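Local coordinates for formimidoylglutamase (Bacillus subtilis, PDB 3M1R), which catalyses the manganese-dependent hydrolysis of N-formimidoyl-L-glutamate to L-glutamate and formamide, a step in histidine degradation, at residues D[33-38]-D[86-91]; D[61-66]-D[291-296]; D[102-107]-D[133-138]; D[174-179]-D[201-206]; D[249-254]-D[260-265]. All coordinates share one frame; numbering follows the deposited sequence.

The five contacts surround the parallel sheet of an arginase-family subunit, whose metal site holds calcium ions in this crystal. Interaction 5 lies in the loop just after metal ligands Asp245 and Asp247, the side chains of Ile260 and Asp247 being about 6 Å apart. Interaction 2 is its close neighbour, with nearest atoms about 5 Å apart, and both touch the third subunit. Interactions 1 and 2 are joined by a salt bridge, Asp89 OD2 to Arg65 NE at 2.6 Å. Interactions 3 and 4 meet where Tyr134 OH lies 2.6 Å from Glu178 OE1, a probable hydrogen bond. Interactions 1 and 4, their centres 35 Å apart, flank opposite sides of the chain's centre.

Interaction 1 of 5, residues D[33-38]-D[86-91]; sequences DGQDIK and LLYDLG
Ile37 and Leu90 meet because Ile37 CG1 and Leu90 CG each take the position beside their own backbone N, with chi1 of -47° in Ile37 and -52° in Leu90. Beyond that point Ile37 continues nearly extended, and its CD1 faces the forked end of Leu90 tip to tip. The evidence is a pair of similar separations: Ile37 CD1 is 3.9 Å from Leu90 CD2 and 4.0 Å from Leu90 CD1, so the single methyl bears on both branches. Trp121 touches both side chains and closes this apolar cluster together with Trp32. The other half of the contact is carried by Tyr88, which buries more surface than any other residue here. Its hydroxyl end extends to Gln35, whose modelled amide orientation is doubtful. Leu86 CD1 sits over the centre of the Tyr88 ring, 3.6 Å above its plane, and Trp32 meets the same ring edge-to-face. In the fold, strand 87-93 lies between strands 29-31 and 39-45 of the parallel sheet, and residues 33-38 belong to the connection that passes from one flanking strand to the other. Backbone bonds from Leu87 and Asp89 to the first of these, and from Tyr88 to the second, document that placement. Farther along the strand, Asp89 OD1 accepts from Gly91 N at 3.2 Å, forming an Asx turn. The positive phi of Gly91, 119°, would press a beta carbon against the preceding carbonyl oxygen.

Interaction 2 of 5, residues D[61-66]-D[291-296]; sequences PGTIRQ and VDPTLD
Val291 begins the contact by directing its CG2 methyl at Ile64, whose CD1 lies 4.3 Å from that carbon. Both side chains are buried, and residues of helix 300-318 pack on them, Ser302 on both and Ala305 and Leu309 on Ile64. The site is near the metals: the side chains of Val291 and the metal ligand Asp245 are about 8 Å apart. Asp292 turns away from helix 60-69 and organises the loop instead. Its OD1 accepts from Thr294 N at 3.0 Å, which defines an Asx turn, and from Thr294 OG1 at 2.7 Å, both donors reaching it from the same face of the carboxylate plane. Pro293 then offers the rim of its ring to Thr63. Its CG is 3.4 Å from Thr63 OG1 and 4.0 Å from Thr63 CG2, and the two side chains cross at a slant. Thr63 OG1 meets that carbon from a place between its own backbone N and carbonyl carbon, chi1 63°. The loop tightens after this point, Leu295 N returning to Asp292 O at 2.9 Å, and Leu295 packs on Arg298 of the third subunit. Thr63 OG1 finds its polar partner in Ser302 OG, so what it presents to Pro293 is van der Waals contact, and this join of helix to loop rests on shape and burial rather than on directional bonds.

Interaction 3 of 5, residues D[102-107]-D[133-138]; sequences KSHHHI and SYSTIK
His104 of helix 100-117 meets Ser135 of helix 133-141, two helices of the alpha/beta fold that run in nearly the same direction. Their short segments cross at -25° with the axes 8.8 Å apart, and helix 100-117 is the connecting helix of the beta-alpha-beta crossover from strand 87-93 to strand 121-127. Followed outward, the histidine meets the serine hydroxyl along much of its length. Its CB lies 3.5 Å from Ser135 OG and its CG slightly farther from the same oxygen. The chain then brings ND1 to the hydroxyl, with a His104 ND1 to Ser135 OG hydrogen bond of 3.0 Å in which either atom could be the donor. The angle of 153° makes it moderately straight, and the oxygen sits at the ring edge, in plane. Farther out, His104 CE1 is 4.2 Å from Ser135 OG, and the side chain also touches Ser131. Ser135 takes chi1 of -64°, putting OG beside its own backbone N, and the same oxygen lies 3.0 Å from the backbone O of His104. With a leucine in place of His104, Ser135 OG would probably lose its ring partner and the bond joining these two buried side chains. About one turn on from His104, Ile107 packs on the same serine and also touches Ile93 of the sheet. Thr136 directs its hydroxyl to Glu287 and Ile132 O, leaving its methyl for the isoleucine. Ile107 CG2 lies 4.1 Å from Thr136 CG2 and presses to 3.5 Å from Ser135 CB, tighter than the usual carbon-carbon contact.

Interaction 4 of 5, residues D[174-179]-D[201-206]; sequences RLLDEE and EAYAKK
Tyr203 OH donates a hydrogen bond of 2.7 Å to Asp177 OD1, and this bond is the core of the contact. The phenol comes in from above the carboxylate, 63° out of its plane, while the oxygen itself lies at the edge of the ring and in the ring plane. The two flat groups are therefore turned nearly across each other, their planes 79° apart. Beside the bond, Leu176 adds the apolar part: its CB is 3.4 Å from Tyr203 OH, and its CD2 lies at the ring edge, 4.3 Å from Tyr203 CE2. Tyr203 reaches this far because its CG is anti to the backbone N, chi1 170°, which throws the ring across the gap between two helices. Around this first shell, His207 stacks on the tyrosine ring and Arg173 makes a cation-pi contact with it, which together probably restrict its rotation. Asp177 stands in the last turn of its helix, where Arg174 NH1 and Glu178 OE2 form a salt bridge of 2.9 Å one turn apart. The turn ends in a Schellman motif: Glu179 has a positive phi, and its N bonds to Leu176 O at 3.1 Å. In the fold, helix 171-178 leads through strand 186-191 to helix 198-206, and the contact ties these successive helices together at the periphery. Leu175 packs inward on helix 133-141 through Tyr134 and Ile137, while Ala204 and Lys205 lie against Ile211 of strand 210-213, the outermost strand on that side of the sheet within this chain.

Interaction 5 of 5, residues D[249-254]-D[260-265]; sequences LDQSHA and IGPGGL
An Asx turn at Asp250 lies in the loop between strand 239-245 and helix 267-278, where its side chain also grips Gly263 and Gly264. Asp250 CG is anti to the backbone N, chi1 -171°, which carries the carboxylate to the glycine amides. Asp250 OD1 uses its anti lone pair for Gly264 N, at 3.2 Å and with a nearly linear angle of 175°. Gly263 N reaches the same oxygen at 2.9 Å, but its bent geometry makes that bond weak. On the other branch, Asp250 OD2 accepts from Ser252 N at 3.0 Å, closing the turn, and from Ser252 OG at 2.8 Å, the two arriving from opposite faces of the carboxylate plane. With an alanine here, the amides of Gly263 and Gly264 would probably be left without this acceptor, and Ser252 N and OG without the oxygen that closes the Asx turn. This loop follows the metal ligands Asp245 and Asp247 of the arginase fold, and its two halves fold back on each other through backbone bonds as well. Asp250 N donates to Leu265 O at 2.8 Å, within the carbonyl plane, alongside a single bridge between Leu249 and Leu265. Gln251 N donates to Gly261 O at 3.1 Å, from above the carbonyl plane. Gly264 fits this close pairing because a beta carbon there would collide with Asp250 N. A water links the two halves, accepting from Gly261 N and lying within hydrogen-bonding distance of Leu249 O. Gln251 packs its CB 3.7 Å from Ile260 CB, then extends its NE2 to Met300 O of the third subunit.

Interaction 1 of 5, residues D[33-38]-D[86-91]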
# COMPACT_ATOMS: atom_id res chain seq x y z
N ASP D 33 29.01 11.88 22.86
CA ASP D 33 30.43 12.08 22.67
C ASP D 33 31.05 11.20 23.75
O ASP D 33 30.33 10.60 24.53
CB ASP D 33 30.79 13.55 22.85
CG ASP D 33 31.76 14.04 21.80
OD1 ASP D 33 31.30 14.63 20.80
OD2 ASP D 33 32.98 13.82 21.96
N GLY D 34 32.37 11.11 23.81
CA GLY D 34 33.00 10.12 24.67
C GLY D 34 32.64 10.09 26.15
O GLY D 34 33.03 9.16 26.86
N GLN D 35 31.89 11.08 26.62
CA GLN D 35 31.69 11.30 28.06
C GLN D 35 31.17 10.08 28.85
O GLN D 35 30.67 9.12 28.27
CB GLN D 35 30.81 12.53 28.31
CG GLN D 35 29.44 12.48 27.67
CD GLN D 35 29.34 13.34 26.43
OE1 GLN D 35 29.84 12.98 25.37
NE2 GLN D 35 28.67 14.48 26.55
N ASP D 36 31.31 10.15 30.17
CA ASP D 36 31.03 9.02 31.05
C ASP D 36 29.56 8.62 31.12
O ASP D 36 28.69 9.44 31.45
CB ASP D 36 31.55 9.29 32.46
CG ASP D 36 32.53 8.24 32.92
OD1 ASP D 36 32.28 7.03 32.68
OD2 ASP D 36 33.56 8.61 33.53
N ILE D 37 29.29 7.36 30.83
CA ILE D 37 27.92 6.86 30.78
C ILE D 37 27.46 6.38 32.15
O ILE D 37 28.03 5.46 32.72
CB ILE D 37 27.77 5.71 29.78
CG1 ILE D 37 28.45 6.07 28.46
CG2 ILE D 37 26.30 5.39 29.55
CD1 ILE D 37 28.65 4.89 27.56
N LYS D 38 26.43 7.02 32.66
CA LYS D 38 25.84 6.64 33.92
C LYS D 38 24.40 6.25 33.64
O LYS D 38 23.60 7.08 33.21
CB LYS D 38 25.91 7.81 34.90
CG LYS D 38 27.27 8.50 34.94
CD LYS D 38 27.16 9.94 35.44
CE LYS D 38 26.73 10.90 34.33
NZ LYS D 38 25.40 10.57 33.73
N LEU D 86 19.80 13.18 31.16
CA LEU D 86 19.72 13.01 29.72
C LEU D 86 20.03 11.56 29.41
O LEU D 86 20.58 10.84 30.24
CB LEU D 86 20.69 13.94 28.99
CG LEU D 86 22.18 13.81 29.29
CD1 LEU D 86 22.71 12.49 28.80
CD2 LEU D 86 22.98 14.96 28.66
N LEU D 87 19.68 11.13 28.20
CA LEU D 87 19.90 9.76 27.77
C LEU D 87 20.79 9.79 26.56
O LEU D 87 20.43 10.37 25.54
CB LEU D 87 18.56 9.14 27.41
CG LEU D 87 18.48 7.66 27.09
CD1 LEU D 87 18.73 6.83 28.35
CD2 LEU D 87 17.11 7.36 26.49
N TYR D 88 21.96 9.17 26.64
CA TYR D 88 22.86 9.14 25.49
C TYR D 88 22.42 8.15 24.41
O TYR D 88 21.85 7.10 24.69
CB TYR D 88 24.32 8.85 25.89
CG TYR D 88 25.00 10.02 26.57
CD1 TYR D 88 25.26 11.20 25.89
CD2 TYR D 88 25.39 9.94 27.90
CE1 TYR D 88 25.88 12.26 26.51
CE2 TYR D 88 26.02 11.00 28.53
CZ TYR D 88 26.26 12.16 27.83
OH TYR D 88 26.87 13.21 28.47
N ASP D 89 22.67 8.53 23.17
CA ASP D 89 22.56 7.62 22.05
C ASP D 89 24.00 7.35 21.63
O ASP D 89 24.67 8.21 21.07
CB ASP D 89 21.79 8.27 20.91
CG ASP D 89 21.44 7.29 19.81
OD1 ASP D 89 22.12 6.24 19.69
OD2 ASP D 89 20.46 7.57 19.08
N LEU D 90 24.47 6.15 21.93
CA LEU D 90 25.87 5.81 21.70
C LEU D 90 26.22 5.71 20.21
O LEU D 90 27.38 5.86 19.82
CB LEU D 90 26.23 4.52 22.42
CG LEU D 90 25.87 4.48 23.90
CD1 LEU D 90 26.58 3.31 24.56
CD2 LEU D 90 26.24 5.79 24.57
N GLY D 91 25.19 5.47 19.39
CA GLY D 91 25.39 5.25 17.97
C GLY D 91 24.89 3.87 17.55
O GLY D 91 24.13 3.23 18.27

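Interaction 2 of 5, residues D[61-66]-D[291-296]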
# COMPACT_ATOMS: atom_id res chain seq x y z
N PRO D 61 16.21 0.08 14.21
CA PRO D 61 16.76 1.04 15.19
C PRO D 61 16.40 2.48 14.81
O PRO D 61 16.06 3.28 15.68
CB PRO D 61 18.28 0.79 15.12
CG PRO D 61 18.41 -0.63 14.68
CD PRO D 61 17.23 -0.86 13.72
N GLY D 62 16.43 2.79 13.52
CA GLY D 62 16.02 4.10 13.05
C GLY D 62 14.55 4.42 13.37
O GLY D 62 14.25 5.51 13.84
N THR D 63 13.65 3.46 13.13
CA THR D 63 12.22 3.71 13.33
C THR D 63 11.82 3.66 14.79
O THR D 63 10.96 4.41 15.20
CB THR D 63 11.31 2.79 12.49
OG1 THR D 63 11.50 1.42 12.88
CG2 THR D 63 11.64 2.97 11.01
N ILE D 64 12.44 2.78 15.56
CA ILE D 64 12.18 2.79 17.00
C ILE D 64 12.69 4.09 17.62
O ILE D 64 12.05 4.65 18.51
CB ILE D 64 12.80 1.57 17.74
CG1 ILE D 64 12.19 0.26 17.21
CG2 ILE D 64 12.60 1.71 19.27
CD1 ILE D 64 12.94 -1.02 17.63
N ARG D 65 13.82 4.60 17.15
CA ARG D 65 14.33 5.88 17.71
C ARG D 65 13.35 6.98 17.39
O ARG D 65 13.07 7.82 18.22
CB ARG D 65 15.70 6.25 17.12
CG ARG D 65 16.93 5.51 17.69
CD ARG D 65 18.21 6.06 17.04
NE ARG D 65 19.44 5.58 17.68
CZ ARG D 65 20.17 4.56 17.23
NH1 ARG D 65 19.80 3.90 16.13
NH2 ARG D 65 21.26 4.20 17.88
N GLN D 66 12.80 6.96 16.18
CA GLN D 66 11.91 8.00 15.75
C GLN D 66 10.64 7.97 16.60
O GLN D 66 10.16 9.02 17.02
CB GLN D 66 11.60 7.85 14.27
CG GLN D 66 11.45 9.16 13.52
CD GLN D 66 10.95 8.96 12.10
OE1 GLN D 66 10.94 7.84 11.58
NE2 GLN D 66 10.54 10.05 11.45
N VAL D 291 11.63 -6.47 15.23
CA VAL D 291 10.78 -5.47 14.61
C VAL D 291 11.17 -5.27 13.14
O VAL D 291 12.33 -5.03 12.83
CB VAL D 291 10.86 -4.14 15.35
CG1 VAL D 291 10.07 -3.05 14.63
CG2 VAL D 291 10.36 -4.32 16.78
N ASP D 292 10.20 -5.37 12.23
CA ASP D 292 10.50 -5.15 10.82
C ASP D 292 9.61 -4.03 10.24
O ASP D 292 8.47 -4.25 9.85
CB ASP D 292 10.37 -6.46 10.03
CG ASP D 292 10.86 -6.33 8.57
OD1 ASP D 292 11.03 -5.19 8.08
OD2 ASP D 292 11.06 -7.39 7.92
N PRO D 293 10.15 -2.82 10.18
CA PRO D 293 9.41 -1.67 9.68
C PRO D 293 8.85 -1.88 8.27
O PRO D 293 7.81 -1.29 7.98
CB PRO D 293 10.47 -0.57 9.63
CG PRO D 293 11.54 -1.02 10.55
CD PRO D 293 11.55 -2.49 10.52
N THR D 294 9.51 -2.66 7.40
CA THR D 294 9.02 -2.85 6.02
C THR D 294 7.80 -3.75 5.99
O THR D 294 7.11 -3.85 4.99
CB THR D 294 10.09 -3.47 5.08
OG1 THR D 294 10.39 -4.81 5.50
CG2 THR D 294 11.35 -2.66 5.12
N LEU D 295 7.53 -4.43 7.10
CA LEU D 295 6.38 -5.32 7.16
C LEU D 295 5.25 -4.67 7.98
O LEU D 295 4.17 -5.24 8.11
CB LEU D 295 6.79 -6.64 7.82
CG LEU D 295 7.15 -7.90 7.03
CD1 LEU D 295 7.28 -7.67 5.52
CD2 LEU D 295 8.39 -8.51 7.63
N ASP D 296 5.51 -3.47 8.54
CA ASP D 296 4.62 -2.91 9.58
C ASP D 296 3.42 -2.16 8.99
O ASP D 296 3.46 -1.70 7.85
CB ASP D 296 5.40 -1.97 10.51
CG ASP D 296 4.81 -1.89 11.93
OD1 ASP D 296 3.85 -2.65 12.26
OD2 ASP D 296 5.34 -1.08 12.75

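Interaction 3 of 5, residues D[102-107]-D[133-138]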
# COMPACT_ATOMS: atom_id res chain seq x y z
N LYS D 102 31.44 -11.68 10.85
CA LYS D 102 32.20 -10.48 11.14
C LYS D 102 31.32 -9.53 11.93
O LYS D 102 31.75 -8.93 12.92
CB LYS D 102 32.64 -9.83 9.83
CG LYS D 102 33.94 -9.09 9.92
CD LYS D 102 34.42 -8.68 8.53
CE LYS D 102 34.63 -9.88 7.62
NZ LYS D 102 35.80 -10.72 8.03
N SER D 103 30.07 -9.39 11.48
CA SER D 103 29.09 -8.52 12.13
C SER D 103 28.92 -8.87 13.61
O SER D 103 28.88 -7.98 14.48
CB SER D 103 27.75 -8.61 11.42
OG SER D 103 27.76 -7.83 10.24
N HIS D 104 28.82 -10.16 13.90
CA HIS D 104 28.69 -10.62 15.27
C HIS D 104 29.89 -10.25 16.12
O HIS D 104 29.73 -9.85 17.28
CB HIS D 104 28.42 -12.12 15.33
CG HIS D 104 26.97 -12.46 15.18
ND1 HIS D 104 26.09 -12.44 16.24
CD2 HIS D 104 26.24 -12.82 14.09
CE1 HIS D 104 24.89 -12.76 15.81
NE2 HIS D 104 24.95 -13.00 14.52
N HIS D 105 31.09 -10.37 15.56
CA HIS D 105 32.29 -9.95 16.30
C HIS D 105 32.28 -8.45 16.59
O HIS D 105 32.65 -8.02 17.68
CB HIS D 105 33.56 -10.36 15.57
CG HIS D 105 33.83 -11.84 15.61
ND1 HIS D 105 33.78 -12.64 14.49
CD2 HIS D 105 34.12 -12.66 16.65
CE1 HIS D 105 34.05 -13.88 14.83
NE2 HIS D 105 34.26 -13.92 16.14
N HIS D 106 31.86 -7.65 15.61
CA HIS D 106 31.69 -6.23 15.85
C HIS D 106 30.85 -6.03 17.10
O HIS D 106 31.22 -5.27 18.00
CB HIS D 106 31.00 -5.56 14.67
CG HIS D 106 31.83 -5.49 13.44
ND1 HIS D 106 33.15 -5.92 13.40
CD2 HIS D 106 31.55 -5.04 12.19
CE1 HIS D 106 33.63 -5.74 12.19
NE2 HIS D 106 32.68 -5.21 11.43
N ILE D 107 29.73 -6.74 17.15
CA ILE D 107 28.78 -6.59 18.25
C ILE D 107 29.40 -6.99 19.58
O ILE D 107 29.33 -6.24 20.55
CB ILE D 107 27.51 -7.42 18.02
CG1 ILE D 107 26.85 -7.00 16.69
CG2 ILE D 107 26.56 -7.26 19.20
CD1 ILE D 107 25.67 -7.86 16.25
N SER D 133 21.30 -11.64 19.82
CA SER D 133 21.23 -11.99 21.24
C SER D 133 22.40 -12.83 21.70
O SER D 133 22.74 -12.86 22.90
CB SER D 133 19.91 -12.68 21.58
OG SER D 133 18.82 -11.80 21.37
N TYR D 134 23.04 -13.53 20.77
CA TYR D 134 24.22 -14.27 21.14
C TYR D 134 25.34 -13.32 21.54
O TYR D 134 25.90 -13.45 22.63
CB TYR D 134 24.70 -15.16 20.01
CG TYR D 134 26.08 -15.70 20.26
CD1 TYR D 134 26.27 -16.85 21.01
CD2 TYR D 134 27.20 -15.06 19.74
CE1 TYR D 134 27.54 -17.36 21.24
CE2 TYR D 134 28.49 -15.56 19.97
CZ TYR D 134 28.64 -16.70 20.73
OH TYR D 134 29.90 -17.20 20.96
N SER D 135 25.66 -12.37 20.67
CA SER D 135 26.77 -11.45 20.95
C SER D 135 26.52 -10.50 22.14
O SER D 135 27.42 -10.21 22.91
CB SER D 135 27.17 -10.67 19.69
OG SER D 135 27.65 -11.53 18.67
N THR D 136 25.29 -10.01 22.28
CA THR D 136 25.01 -9.04 23.34
C THR D 136 25.11 -9.69 24.71
O THR D 136 25.85 -9.22 25.57
CB THR D 136 23.63 -8.42 23.16
OG1 THR D 136 22.69 -9.46 22.89
CG2 THR D 136 23.64 -7.46 22.01
N ILE D 137 24.37 -10.78 24.90
CA ILE D 137 24.41 -11.55 26.14
C ILE D 137 25.80 -12.06 26.51
O ILE D 137 26.21 -11.95 27.66
CB ILE D 137 23.41 -12.71 26.08
CG1 ILE D 137 21.99 -12.15 26.03
CG2 ILE D 137 23.57 -13.61 27.27
CD1 ILE D 137 20.92 -13.19 25.82
N LYS D 138 26.53 -12.59 25.54
CA LYS D 138 27.89 -13.03 25.81
C LYS D 138 28.74 -11.89 26.39
O LYS D 138 29.58 -12.12 27.25
CB LYS D 138 28.52 -13.56 24.53
CG LYS D 138 29.97 -14.03 24.62
CD LYS D 138 30.33 -14.76 23.32
CE LYS D 138 31.79 -14.58 22.92
NZ LYS D 138 31.96 -14.78 21.44

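Interaction 4 of 5, residues D[174-179]-D[201-206]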
# COMPACT_ATOMS: atom_id res chain seq x y z
N ARG D 174 23.52 -21.50 20.76
CA ARG D 174 24.91 -21.08 20.83
C ARG D 174 25.26 -20.73 22.27
O ARG D 174 26.30 -21.15 22.77
CB ARG D 174 25.18 -19.91 19.90
CG ARG D 174 25.64 -20.33 18.51
CD ARG D 174 26.00 -19.13 17.65
NE ARG D 174 26.91 -19.51 16.57
CZ ARG D 174 28.23 -19.58 16.69
NH1 ARG D 174 28.81 -19.30 17.86
NH2 ARG D 174 28.98 -19.94 15.66
N LEU D 175 24.40 -19.96 22.93
CA LEU D 175 24.64 -19.59 24.32
C LEU D 175 24.70 -20.82 25.22
O LEU D 175 25.67 -21.00 25.94
CB LEU D 175 23.59 -18.58 24.81
CG LEU D 175 23.64 -17.20 24.16
CD1 LEU D 175 22.30 -16.49 24.25
CD2 LEU D 175 24.74 -16.34 24.77
N LEU D 176 23.68 -21.67 25.18
CA LEU D 176 23.65 -22.89 26.00
C LEU D 176 24.83 -23.84 25.74
O LEU D 176 25.53 -24.27 26.67
CB LEU D 176 22.34 -23.66 25.80
CG LEU D 176 21.19 -23.38 26.77
CD1 LEU D 176 21.63 -22.41 27.84
CD2 LEU D 176 20.01 -22.84 26.04
N ASP D 177 25.06 -24.15 24.47
CA ASP D 177 26.14 -25.07 24.10
C ASP D 177 27.49 -24.58 24.60
O ASP D 177 28.31 -25.37 25.09
CB ASP D 177 26.17 -25.30 22.58
CG ASP D 177 25.08 -26.25 22.10
OD1 ASP D 177 24.47 -26.94 22.94
OD2 ASP D 177 24.84 -26.33 20.87
N GLU D 178 27.73 -23.28 24.49
CA GLU D 178 29.04 -22.72 24.80
C GLU D 178 29.17 -22.39 26.29
O GLU D 178 30.24 -21.97 26.75
CB GLU D 178 29.30 -21.49 23.93
CG GLU D 178 29.37 -21.84 22.45
CD GLU D 178 29.49 -20.62 21.55
OE1 GLU D 178 29.88 -19.54 22.06
OE2 GLU D 178 29.20 -20.74 20.34
N GLU D 179 28.08 -22.59 27.02
CA GLU D 179 28.03 -22.38 28.47
C GLU D 179 28.19 -20.92 28.87
O GLU D 179 28.70 -20.62 29.95
CB GLU D 179 29.06 -23.24 29.17
CG GLU D 179 29.02 -24.68 28.75
CD GLU D 179 29.92 -25.54 29.61
OE1 GLU D 179 30.95 -26.02 29.08
OE2 GLU D 179 29.60 -25.71 30.80
N GLU D 201 12.05 -28.19 21.46
CA GLU D 201 11.45 -28.20 22.79
C GLU D 201 12.20 -29.19 23.65
O GLU D 201 12.51 -28.91 24.80
CB GLU D 201 9.97 -28.59 22.71
CG GLU D 201 9.26 -28.63 24.04
CD GLU D 201 7.93 -29.35 23.95
OE1 GLU D 201 6.87 -28.69 23.98
OE2 GLU D 201 7.93 -30.60 23.84
N ALA D 202 12.52 -30.36 23.08
CA ALA D 202 13.29 -31.35 23.82
C ALA D 202 14.65 -30.79 24.20
O ALA D 202 15.14 -31.03 25.31
CB ALA D 202 13.45 -32.64 23.00
N TYR D 203 15.28 -30.05 23.29
CA TYR D 203 16.62 -29.55 23.55
C TYR D 203 16.64 -28.53 24.69
O TYR D 203 17.61 -28.46 25.44
CB TYR D 203 17.21 -28.92 22.29
CG TYR D 203 18.49 -28.16 22.57
CD1 TYR D 203 19.73 -28.75 22.34
CD2 TYR D 203 18.45 -26.87 23.09
CE1 TYR D 203 20.90 -28.06 22.60
CE2 TYR D 203 19.62 -26.18 23.36
CZ TYR D 203 20.84 -26.78 23.12
OH TYR D 203 22.00 -26.08 23.38
N ALA D 204 15.57 -27.75 24.81
CA ALA D 204 15.46 -26.77 25.89
C ALA D 204 15.16 -27.44 27.22
O ALA D 204 15.53 -26.94 28.28
CB ALA D 204 14.39 -25.73 25.56
N LYS D 205 14.50 -28.59 27.17
CA LYS D 205 14.19 -29.32 28.39
C LYS D 205 15.42 -30.03 28.92
O LYS D 205 15.69 -30.01 30.12
CB LYS D 205 13.03 -30.30 28.16
CG LYS D 205 11.70 -29.59 27.94
CD LYS D 205 10.53 -30.54 28.06
CE LYS D 205 9.20 -29.80 27.98
NZ LYS D 205 8.05 -30.73 28.21
N LYS D 206 16.19 -30.64 28.03
CA LYS D 206 17.42 -31.31 28.40
C LYS D 206 18.26 -30.33 29.20
O LYS D 206 18.85 -30.67 30.24
CB LYS D 206 18.19 -31.72 27.14
CG LYS D 206 18.98 -33.01 27.26
CD LYS D 206 18.19 -34.20 26.72
CE LYS D 206 17.81 -34.03 25.24
NZ LYS D 206 17.12 -35.22 24.66

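Interaction 5 of 5, residues D[249-254]-D[260-265]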
# COMPACT_ATOMS: atom_id res chain seq x y z
N LEU D 249 4.36 -10.92 20.77
CA LEU D 249 3.08 -10.23 20.72
C LEU D 249 2.21 -10.83 19.64
O LEU D 249 2.71 -11.33 18.64
CB LEU D 249 3.27 -8.73 20.42
CG LEU D 249 3.94 -7.91 21.51
CD1 LEU D 249 4.45 -6.59 20.95
CD2 LEU D 249 2.98 -7.67 22.71
N ASP D 250 0.91 -10.77 19.88
CA ASP D 250 -0.09 -11.22 18.94
C ASP D 250 -0.03 -10.40 17.65
O ASP D 250 0.21 -9.18 17.68
CB ASP D 250 -1.48 -11.06 19.56
CG ASP D 250 -2.57 -11.71 18.73
OD1 ASP D 250 -2.82 -12.92 18.89
OD2 ASP D 250 -3.18 -10.99 17.92
N GLN D 251 -0.29 -11.06 16.52
CA GLN D 251 -0.16 -10.36 15.24
C GLN D 251 -1.00 -9.09 15.19
O GLN D 251 -0.60 -8.11 14.57
CB GLN D 251 -0.45 -11.28 14.04
CG GLN D 251 -1.82 -11.92 14.00
CD GLN D 251 -1.96 -12.86 12.81
OE1 GLN D 251 -0.99 -13.14 12.11
NE2 GLN D 251 -3.17 -13.34 12.58
N SER D 252 -2.15 -9.08 15.87
CA SER D 252 -2.97 -7.86 15.83
C SER D 252 -2.32 -6.67 16.53
O SER D 252 -2.64 -5.52 16.22
CB SER D 252 -4.40 -8.13 16.35
OG SER D 252 -4.39 -8.52 17.72
N HIS D 253 -1.38 -6.94 17.45
CA HIS D 253 -0.68 -5.89 18.21
C HIS D 253 0.71 -5.58 17.64
O HIS D 253 1.22 -4.48 17.85
CB HIS D 253 -0.55 -6.28 19.70
CG HIS D 253 -1.83 -6.16 20.47
ND1 HIS D 253 -1.95 -5.42 21.63
CD2 HIS D 253 -3.07 -6.67 20.22
CE1 HIS D 253 -3.20 -5.49 22.06
NE2 HIS D 253 -3.89 -6.24 21.23
N ALA D 254 1.31 -6.54 16.94
CA ALA D 254 2.60 -6.31 16.27
C ALA D 254 2.61 -6.89 14.86
O ALA D 254 3.23 -7.93 14.63
CB ALA D 254 3.74 -6.92 17.10
N ILE D 260 4.62 -13.59 12.28
CA ILE D 260 3.34 -13.24 12.91
C ILE D 260 2.41 -14.45 12.96
O ILE D 260 2.51 -15.36 12.14
CB ILE D 260 2.58 -12.12 12.15
CG1 ILE D 260 2.44 -12.47 10.67
CG2 ILE D 260 3.26 -10.76 12.31
CD1 ILE D 260 1.64 -11.46 9.89
N GLY D 261 1.49 -14.43 13.92
CA GLY D 261 0.44 -15.41 14.06
C GLY D 261 -0.44 -15.00 15.23
O GLY D 261 -0.07 -14.13 16.02
N PRO D 262 -1.61 -15.63 15.35
CA PRO D 262 -2.53 -15.39 16.46
C PRO D 262 -2.08 -16.13 17.72
O PRO D 262 -1.20 -17.00 17.65
CB PRO D 262 -3.83 -15.99 15.93
CG PRO D 262 -3.36 -17.18 15.14
CD PRO D 262 -2.08 -16.72 14.47
N GLY D 263 -2.65 -15.78 18.86
CA GLY D 263 -2.39 -16.47 20.12
C GLY D 263 -1.24 -15.93 20.96
O GLY D 263 -0.66 -16.66 21.75
N GLY D 264 -0.93 -14.65 20.81
CA GLY D 264 0.20 -14.07 21.51
C GLY D 264 -0.15 -13.05 22.58
O GLY D 264 -1.32 -12.80 22.87
N LEU D 265 0.87 -12.45 23.17
CA LEU D 265 0.69 -11.44 24.20
C LEU D 265 0.06 -10.16 23.63
O LEU D 265 0.19 -9.87 22.44
CB LEU D 265 2.05 -11.08 24.81
CG LEU D 265 2.76 -12.00 25.80
CD1 LEU D 265 3.98 -11.24 26.35
CD2 LEU D 265 1.81 -12.38 26.94
O HOH W 1 2.65 -13.13 16.18